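Tegument protein VP22 (Human herpesvirus 1, PDB 4XAL) serves as a tegument protein that supports late viral mRNA accumulation and translation, modulates the virion host shutoff RNase and stabilises microtubules during infection. Local coordinates at residues A[24-29]-A[48-53]; A[52-57]-A[103-108]; A[56-61]-A[93-98]. One frame throughout, in Å; residues are numbered along the deposited sequence.

Contact 1 of 3, residues A[24-29]-A[48-53]; sequences RKLHFS and KRVFCA
Val50 points from its helix into the gap between Leu26 and Phe28, and its two methyls divide the work. CG1 is anti to the backbone N (chi1 170°) and serves the side chains: it lies 3.9 Å from Leu26 CB and 3.7 Å from Phe28 CE1. CG2 faces the backbone instead, 3.5 Å from His27 O. The benzyl group and the valine cross obliquely. Phe28 itself starts off to one side of the helix, but its ring returns to it, so that CE1 also stands 4.2 Å from Phe51 CB and close to Phe51 N. Only the base of Phe51 takes part, since its side chain heads away.

The geometry is that of an irregular arm laid along a long helix. Residues 24-29 have no regular secondary structure, whereas residues 48-53 lie on helix 41-74, the longest helix of the VP22 core domain. Arm and helix both fall within the region that interacts with glycoprotein gE, as found by experiment. Leu26 fills the next position along the helix: its CD1 reaches Ala53 C at 4.0 Å and Ala53 CB at 4.1 Å. Both Leu26 and Val50 are buried, while Phe28 and Phe51 lie on the exposed side. Leu102 of helix 101-107 touches Phe28 and Val50 as well. Beyond Phe28, the backbone N of Ser29 is hydrogen-bonded to Asn47 OD1 on the same long helix.

Contact 2 of 3, residues A[52-57]-A[103-108]; sequences CAAVGR and QRANEL
Ala54 and Ala105 meet where helix 41-74 is crossed by helix 101-107, a helix-on-helix packing within the VP22 core domain. The axes of the two short helical pieces pass 9.0 Å apart at a signed angle of 56°.

Segment 103-108 opens with Gln103 and Arg104, whose polar ends are engaged within the segment itself. Gln103 NE2 donates to Glu107 OE2 over 3.1 Å, the acceptor lying near the plane of the amide, while the carboxylate oxygen is met on its anti side. Arg104 NE makes a weak, long hydrogen bond to Glu107 OE1 at 3.3 Å, as part of a salt bridge. These bonds link Gln103, Arg104 and Glu107 on a side that does not touch residues 52-57.

Ala105 points directly at the partner helix, with its CB 3.9 Å from Ala54 CB. Its carbonyl O lies at the edge of the Arg57 guanidinium, near that group's plane, at 3.8 Å from NH1. Asn106 starts away from the partner but its end turns back, bringing OD1 to 3.7 Å from Arg57 NH1; the guanidinium and amide planes are turned 56° apart. The polar ends have their main partners elsewhere: Asn106 OD1 accepts from Leu26 N, and Arg57 NH2 is directed at Arg24 O, at a separation too short to be taken at face value. Arg57 reaches this far because its chain is extended from CG to NE.

Glu107 contributes its carboxylate to the bonds described for Gln103 and Arg104. Leu108, past the helical residues, folds back on the arginine's root: CD2 is 4.1 Å from Arg57 CB and 3.6 Å from Arg57 O.

Contact 3 of 3, residues A[56-61]-A[93-98]; sequences GRLAAM and VTVCEG
Val95 packs tightly against Leu58 and Ala59. A chi1 of -179° turns CG1 toward Leu58, 4.0 Å from its CB, and the two side chains cross at about a right angle. CG2 lies against the helix backbone, 3.7 Å from Ala59 N, and is 3.9 Å from Ala59 CB. The small side chain of Ala59 is consistent with the valine's approach to the helix main chain; the closest pair of CA atoms across the contact, Ala59 and Val95, is 6.1 Å apart.

Leu58 also uses its outer end. Its CD1 is 4.0 Å from Glu97 CG, so it meets the methylene part of the glutamate, whose chain bends at chi2 (-64°). The charged end goes elsewhere: Glu97 OE2 is hydrogen-bonded to a polar side chain of the bound peptide, a separate chain.

Toward Val93 the packing thins. Val93 CG2 is 4.0 Å from Ala59 O but 4.4 Å from Ala59 CB, and Thr94, between the two valines, faces away from the helix. No residue here except Leu58 is buried, so the contact is a surface one. Val93 and Thr94 belong to a segment assigned by similarity as a nuclear export signal.

The strand side of this contact is shared: Val93 and Thr94 pair antiparallel with a strand of that bound peptide, while helix 41-74 lies beneath the valines. From the other side helix 101-107 reaches the same leucine, through Leu101 and Ala105, and its Arg104 touches Glu97.

Overall arrangement
All three contacts are built on helix 41-74, which they use in successive turns from 48 to 61. Contact 1 lies farthest out, about 11 Å from the chain centre, and attaches an irregular arm; contacts 2 and 3 are each about 5 Å from it, centre to centre. Contacts 1 and 2 are partly buried, whereas contact 3 is a surface contact. Both 1 and 3 are apolar between their segments, valine being the central side chain in each, while contact 2 mixes alanine packing with arginine, asparagine and backbone oxygens. Contacts 1 and 2 are joined by polar links, such as Lys25 NZ to Asn106 O; contacts 2 and 3 meet mainly through packing, as at Leu108 and Met61.

Contact 1 of 3, residues A[24-29]-A[48-53]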
loop_
_atom_site.group_PDB
_atom_site.type_symbol
_atom_site.label_atom_id
_atom_site.label_comp_id
_atom_site.label_asym_id
_atom_site.label_seq_id
_atom_site.Cartn_x
_atom_site.Cartn_y
_atom_site.Cartn_z
ATOM N N ARG A 24 -3.293 -4.054 12.042
ATOM C CA ARG A 24 -3.902 -2.968 12.800
ATOM C C ARG A 24 -4.746 -2.048 11.931
ATOM O O ARG A 24 -4.309 -1.586 10.877
ATOM C CB ARG A 24 -2.824 -2.162 13.516
ATOM C CG ARG A 24 -3.351 -1.170 14.537
ATOM C CD ARG A 24 -2.254 -0.201 14.935
ATOM N NE ARG A 24 -2.771 0.980 15.621
ATOM C CZ ARG A 24 -2.804 1.131 16.940
ATOM N NH1 ARG A 24 -2.342 0.168 17.733
ATOM N NH2 ARG A 24 -3.295 2.248 17.467
ATOM N N LYS A 25 -5.970 -1.789 12.382
ATOM C CA LYS A 25 -6.818 -0.808 11.733
ATOM C C LYS A 25 -6.178 0.563 11.901
ATOM O O LYS A 25 -5.823 0.948 13.014
ATOM C CB LYS A 25 -8.228 -0.832 12.329
ATOM C CG LYS A 25 -8.930 -2.181 12.144
ATOM C CD LYS A 25 -9.185 -2.450 10.667
ATOM C CE LYS A 25 -9.616 -3.904 10.422
ATOM N NZ LYS A 25 -9.622 -4.224 8.964
ATOM N N LEU A 26 -6.022 1.282 10.794
ATOM C CA LEU A 26 -5.379 2.592 10.824
ATOM C C LEU A 26 -6.380 3.709 11.028
ATOM O O LEU A 26 -7.365 3.814 10.298
ATOM C CB LEU A 26 -4.599 2.834 9.526
ATOM C CG LEU A 26 -3.513 1.795 9.286
ATOM C CD1 LEU A 26 -2.915 1.964 7.901
ATOM C CD2 LEU A 26 -2.438 1.915 10.352
ATOM N N HIS A 27 -6.110 4.558 12.015
ATOM C CA HIS A 27 -6.910 5.753 12.254
ATOM C C HIS A 27 -6.036 6.898 12.739
ATOM O O HIS A 27 -5.100 6.678 13.501
ATOM C CB HIS A 27 -7.995 5.477 13.300
ATOM C CG HIS A 27 -8.959 4.418 12.885
ATOM N ND1 HIS A 27 -9.916 4.627 11.919
ATOM C CD2 HIS A 27 -9.096 3.133 13.287
ATOM C CE1 HIS A 27 -10.611 3.514 11.748
ATOM N NE2 HIS A 27 -10.135 2.595 12.570
ATOM N N PHE A 28 -6.337 8.113 12.293
ATOM C CA PHE A 28 -5.643 9.277 12.816
ATOM C C PHE A 28 -6.118 9.557 14.243
ATOM O O PHE A 28 -7.176 9.092 14.659
ATOM C CB PHE A 28 -5.859 10.485 11.916
ATOM C CG PHE A 28 -5.267 10.312 10.540
ATOM C CD1 PHE A 28 -3.910 10.046 10.395
ATOM C CD2 PHE A 28 -6.059 10.396 9.415
ATOM C CE1 PHE A 28 -3.349 9.874 9.134
ATOM C CE2 PHE A 28 -5.512 10.233 8.155
ATOM C CZ PHE A 28 -4.160 9.965 8.015
ATOM N N SER A 29 -5.313 10.296 14.987
ATOM C CA SER A 29 -5.571 10.503 16.406
ATOM C C SER A 29 -6.872 11.243 16.632
ATOM O O SER A 29 -7.237 12.131 15.860
ATOM C CB SER A 29 -4.423 11.269 17.055
ATOM O OG SER A 29 -4.755 11.605 18.389
ATOM N N LYS A 48 1.766 10.777 11.466
ATOM C CA LYS A 48 2.749 10.557 10.405
ATOM C C LYS A 48 2.903 9.073 10.141
ATOM O O LYS A 48 2.912 8.630 8.983
ATOM C CB LYS A 48 4.109 11.166 10.777
ATOM C CG LYS A 48 5.165 11.021 9.690
ATOM C CD LYS A 48 6.498 11.641 10.091
ATOM C CE LYS A 48 7.494 11.583 8.934
ATOM N NZ LYS A 48 8.818 12.173 9.292
ATOM N N ARG A 49 3.014 8.301 11.219
ATOM C CA ARG A 49 3.209 6.860 11.083
ATOM C C ARG A 49 1.986 6.228 10.438
ATOM O O ARG A 49 2.125 5.349 9.589
ATOM C CB ARG A 49 3.507 6.214 12.442
ATOM C CG ARG A 49 4.844 6.636 13.039
ATOM C CD ARG A 49 5.172 5.868 14.330
ATOM N NE ARG A 49 4.219 6.107 15.418
ATOM C CZ ARG A 49 4.391 6.994 16.402
ATOM N NH1 ARG A 49 5.478 7.756 16.446
ATOM N NH2 ARG A 49 3.471 7.128 17.348
ATOM N N VAL A 50 0.793 6.671 10.837
ATOM C CA VAL A 50 -0.448 6.142 10.264
ATOM C C VAL A 50 -0.577 6.433 8.761
ATOM O O VAL A 50 -0.936 5.547 7.975
ATOM C CB VAL A 50 -1.688 6.704 10.977
ATOM C CG1 VAL A 50 -2.958 6.343 10.206
ATOM C CG2 VAL A 50 -1.767 6.192 12.418
ATOM N N PHE A 51 -0.270 7.672 8.375
ATOM C CA PHE A 51 -0.294 8.111 6.975
ATOM C C PHE A 51 0.626 7.241 6.127
ATOM O O PHE A 51 0.224 6.696 5.089
ATOM C CB PHE A 51 0.138 9.586 6.885
ATOM C CG PHE A 51 0.187 10.141 5.482
ATOM C CD1 PHE A 51 -0.971 10.514 4.827
ATOM C CD2 PHE A 51 1.416 10.353 4.844
ATOM C CE1 PHE A 51 -0.911 11.058 3.538
ATOM C CE2 PHE A 51 1.470 10.895 3.572
ATOM C CZ PHE A 51 0.320 11.238 2.918
ATOM N N CYS A 52 1.868 7.117 6.570
ATOM C CA CYS A 52 2.864 6.371 5.802
ATOM C C CYS A 52 2.496 4.899 5.735
ATOM O O CYS A 52 2.675 4.251 4.695
ATOM C CB CYS A 52 4.252 6.563 6.401
ATOM S SG CYS A 52 4.825 8.301 6.299
ATOM N N ALA A 53 1.956 4.372 6.831
ATOM C CA ALA A 53 1.566 2.958 6.865
ATOM C C ALA A 53 0.466 2.656 5.863
ATOM O O ALA A 53 0.514 1.641 5.164
ATOM C CB ALA A 53 1.122 2.561 8.271
#

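Contact 2 of 3, residues A[52-57]-A[103-108]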
loop_
_atom_site.group_PDB
_atom_site.type_symbol
_atom_site.label_atom_id
_atom_site.label_comp_id
_atom_site.label_asym_id
_atom_site.label_seq_id
_atom_site.Cartn_x
_atom_site.Cartn_y
_atom_site.Cartn_z
ATOM N N CYS A 52 1.868 7.117 6.570
ATOM C CA CYS A 52 2.864 6.371 5.802
ATOM C C CYS A 52 2.496 4.899 5.735
ATOM O O CYS A 52 2.675 4.251 4.695
ATOM C CB CYS A 52 4.252 6.563 6.401
ATOM S SG CYS A 52 4.825 8.301 6.299
ATOM N N ALA A 53 1.956 4.372 6.831
ATOM C CA ALA A 53 1.566 2.958 6.865
ATOM C C ALA A 53 0.466 2.656 5.863
ATOM O O ALA A 53 0.514 1.641 5.164
ATOM C CB ALA A 53 1.122 2.561 8.271
ATOM N N ALA A 54 -0.524 3.540 5.780
ATOM C CA ALA A 54 -1.639 3.360 4.857
ATOM C C ALA A 54 -1.178 3.389 3.408
ATOM O O ALA A 54 -1.607 2.575 2.583
ATOM C CB ALA A 54 -2.703 4.440 5.090
ATOM N N VAL A 55 -0.324 4.357 3.094
ATOM C CA VAL A 55 0.213 4.470 1.751
ATOM C C VAL A 55 0.992 3.198 1.410
ATOM O O VAL A 55 0.813 2.628 0.334
ATOM C CB VAL A 55 1.111 5.725 1.625
ATOM C CG1 VAL A 55 1.929 5.673 0.353
ATOM C CG2 VAL A 55 0.240 6.982 1.656
ATOM N N GLY A 56 1.826 2.745 2.337
ATOM C CA GLY A 56 2.617 1.539 2.123
ATOM C C GLY A 56 1.770 0.295 1.894
ATOM O O GLY A 56 2.076 -0.525 1.019
ATOM N N ARG A 57 0.710 0.139 2.685
ATOM C CA ARG A 57 -0.183 -1.014 2.540
ATOM C C ARG A 57 -0.877 -1.056 1.202
ATOM O O ARG A 57 -0.989 -2.117 0.580
ATOM C CB ARG A 57 -1.263 -1.011 3.623
ATOM C CG ARG A 57 -0.794 -1.371 4.977
ATOM C CD ARG A 57 -2.043 -1.701 5.808
ATOM N NE ARG A 57 -1.769 -1.728 7.223
ATOM C CZ ARG A 57 -2.723 -1.700 8.144
ATOM N NH1 ARG A 57 -3.994 -1.650 7.766
ATOM N NH2 ARG A 57 -2.401 -1.718 9.422
ATOM N N GLN A 103 -9.629 4.256 5.067
ATOM C CA GLN A 103 -10.707 3.308 4.798
ATOM C C GLN A 103 -10.255 2.234 3.811
ATOM O O GLN A 103 -10.397 1.031 4.060
ATOM C CB GLN A 103 -11.929 4.048 4.256
ATOM C CG GLN A 103 -12.973 3.144 3.618
ATOM C CD GLN A 103 -14.124 2.842 4.554
ATOM O OE1 GLN A 103 -14.537 3.694 5.347
ATOM N NE2 GLN A 103 -14.659 1.628 4.463
ATOM N N ARG A 104 -9.673 2.675 2.704
ATOM C CA ARG A 104 -9.230 1.758 1.660
ATOM C C ARG A 104 -8.122 0.848 2.164
ATOM O O ARG A 104 -8.090 -0.337 1.835
ATOM C CB ARG A 104 -8.740 2.521 0.423
ATOM C CG ARG A 104 -9.768 3.403 -0.271
ATOM C CD ARG A 104 -10.752 2.602 -1.105
ATOM N NE ARG A 104 -12.013 2.444 -0.391
ATOM C CZ ARG A 104 -13.033 3.287 -0.495
ATOM N NH1 ARG A 104 -12.937 4.344 -1.290
ATOM N NH2 ARG A 104 -14.147 3.070 0.196
ATOM N N ALA A 105 -7.195 1.403 2.944
ATOM C CA ALA A 105 -6.103 0.608 3.488
ATOM C C ALA A 105 -6.612 -0.426 4.498
ATOM O O ALA A 105 -6.050 -1.513 4.622
ATOM C CB ALA A 105 -5.071 1.494 4.138
ATOM N N ASN A 106 -7.668 -0.084 5.227
ATOM C CA ASN A 106 -8.192 -0.995 6.244
ATOM C C ASN A 106 -9.029 -2.115 5.640
ATOM O O ASN A 106 -9.171 -3.175 6.241
ATOM C CB ASN A 106 -9.030 -0.238 7.276
ATOM C CG ASN A 106 -8.185 0.623 8.182
ATOM O OD1 ASN A 106 -7.008 0.340 8.391
ATOM N ND2 ASN A 106 -8.778 1.686 8.728
ATOM N N GLU A 107 -9.590 -1.854 4.464
ATOM C CA GLU A 107 -10.424 -2.819 3.747
ATOM C C GLU A 107 -9.625 -3.996 3.212
ATOM O O GLU A 107 -10.187 -5.055 2.928
ATOM C CB GLU A 107 -11.137 -2.148 2.576
ATOM C CG GLU A 107 -12.296 -1.280 2.950
ATOM C CD GLU A 107 -12.869 -0.581 1.743
ATOM O OE1 GLU A 107 -12.292 -0.728 0.640
ATOM O OE2 GLU A 107 -13.901 0.107 1.895
ATOM N N LEU A 108 -8.323 -3.792 3.056
ATOM C CA LEU A 108 -7.425 -4.794 2.474
ATOM C C LEU A 108 -7.414 -6.107 3.242
ATOM O O LEU A 108 -7.514 -6.120 4.471
ATOM C CB LEU A 108 -5.993 -4.246 2.413
ATOM C CG LEU A 108 -5.522 -3.510 1.157
ATOM C CD1 LEU A 108 -6.670 -2.844 0.445
ATOM C CD2 LEU A 108 -4.422 -2.497 1.489
#

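Contact 3 of 3, residues A[56-61]-A[93-98]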
loop_
_atom_site.group_PDB
_atom_site.type_symbol
_atom_site.label_atom_id
_atom_site.label_comp_id
_atom_site.label_asym_id
_atom_site.label_seq_id
_atom_site.Cartn_x
_atom_site.Cartn_y
_atom_site.Cartn_z
ATOM N N GLY A 56 1.826 2.745 2.337
ATOM C CA GLY A 56 2.617 1.539 2.123
ATOM C C GLY A 56 1.770 0.295 1.894
ATOM O O GLY A 56 2.076 -0.525 1.019
ATOM N N ARG A 57 0.710 0.139 2.685
ATOM C CA ARG A 57 -0.183 -1.014 2.540
ATOM C C ARG A 57 -0.877 -1.056 1.202
ATOM O O ARG A 57 -0.989 -2.117 0.580
ATOM C CB ARG A 57 -1.263 -1.011 3.623
ATOM C CG ARG A 57 -0.794 -1.371 4.977
ATOM C CD ARG A 57 -2.043 -1.701 5.808
ATOM N NE ARG A 57 -1.769 -1.728 7.223
ATOM C CZ ARG A 57 -2.723 -1.700 8.144
ATOM N NH1 ARG A 57 -3.994 -1.650 7.766
ATOM N NH2 ARG A 57 -2.401 -1.718 9.422
ATOM N N LEU A 58 -1.402 0.090 0.774
ATOM C CA LEU A 58 -2.072 0.159 -0.514
ATOM C C LEU A 58 -1.101 -0.103 -1.653
ATOM O O LEU A 58 -1.438 -0.791 -2.621
ATOM C CB LEU A 58 -2.742 1.521 -0.695
ATOM C CG LEU A 58 -3.976 1.626 0.203
ATOM C CD1 LEU A 58 -4.336 3.087 0.490
ATOM C CD2 LEU A 58 -5.137 0.909 -0.470
ATOM N N ALA A 59 0.095 0.461 -1.556
ATOM C CA ALA A 59 1.099 0.225 -2.588
ATOM C C ALA A 59 1.437 -1.257 -2.664
ATOM O O ALA A 59 1.497 -1.826 -3.757
ATOM C CB ALA A 59 2.336 1.025 -2.318
ATOM N N ALA A 60 1.665 -1.881 -1.510
ATOM C CA ALA A 60 1.958 -3.326 -1.479
ATOM C C ALA A 60 0.825 -4.116 -2.133
ATOM O O ALA A 60 1.068 -5.010 -2.944
ATOM C CB ALA A 60 2.185 -3.808 -0.045
ATOM N N MET A 61 -0.418 -3.793 -1.790
ATOM C CA MET A 61 -1.542 -4.557 -2.320
ATOM C C MET A 61 -1.631 -4.426 -3.840
ATOM O O MET A 61 -1.789 -5.429 -4.545
ATOM C CB MET A 61 -2.859 -4.122 -1.660
ATOM C CG MET A 61 -4.065 -4.938 -2.092
ATOM S SD MET A 61 -4.878 -4.281 -3.567
ATOM C CE MET A 61 -5.647 -2.789 -2.928
ATOM N N VAL A 93 3.006 1.194 -9.684
ATOM C CA VAL A 93 1.733 1.332 -9.009
ATOM C C VAL A 93 1.559 2.773 -8.537
ATOM O O VAL A 93 2.531 3.486 -8.310
ATOM C CB VAL A 93 1.582 0.349 -7.812
ATOM C CG1 VAL A 93 1.865 -1.082 -8.236
ATOM C CG2 VAL A 93 2.485 0.714 -6.692
ATOM N N THR A 94 0.308 3.193 -8.422
ATOM C CA THR A 94 -0.004 4.529 -7.916
ATOM C C THR A 94 -1.009 4.440 -6.783
ATOM O O THR A 94 -1.978 3.689 -6.866
ATOM C CB THR A 94 -0.573 5.434 -9.020
ATOM O OG1 THR A 94 -1.882 4.979 -9.375
ATOM C CG2 THR A 94 0.304 5.408 -10.238
ATOM N N VAL A 95 -0.757 5.184 -5.712
ATOM C CA VAL A 95 -1.688 5.261 -4.594
ATOM C C VAL A 95 -2.359 6.620 -4.695
ATOM O O VAL A 95 -1.687 7.638 -4.636
ATOM C CB VAL A 95 -0.985 5.117 -3.232
ATOM C CG1 VAL A 95 -2.006 5.189 -2.101
ATOM C CG2 VAL A 95 -0.225 3.791 -3.159
ATOM N N CYS A 96 -3.665 6.623 -4.886
ATOM C CA CYS A 96 -4.408 7.869 -5.003
ATOM C C CYS A 96 -5.816 7.607 -4.533
ATOM O O CYS A 96 -6.665 7.169 -5.311
ATOM C CB CYS A 96 -4.393 8.383 -6.440
ATOM S SG CYS A 96 -5.176 10.004 -6.652
ATOM N N GLU A 97 -6.057 7.837 -3.245
ATOM C CA GLU A 97 -7.346 7.507 -2.643
ATOM C C GLU A 97 -8.035 8.716 -2.015
ATOM O O GLU A 97 -9.155 8.601 -1.525
ATOM C CB GLU A 97 -7.176 6.423 -1.572
ATOM C CG GLU A 97 -6.682 5.076 -2.104
ATOM C CD GLU A 97 -7.656 4.415 -3.065
ATOM O OE1 GLU A 97 -8.862 4.753 -3.067
ATOM O OE2 GLU A 97 -7.219 3.534 -3.824
ATOM N N GLY A 98 -7.367 9.864 -2.021
ATOM C CA GLY A 98 -7.957 11.061 -1.441
ATOM C C GLY A 98 -8.363 10.852 0.009
ATOM O O GLY A 98 -7.659 10.188 0.773
#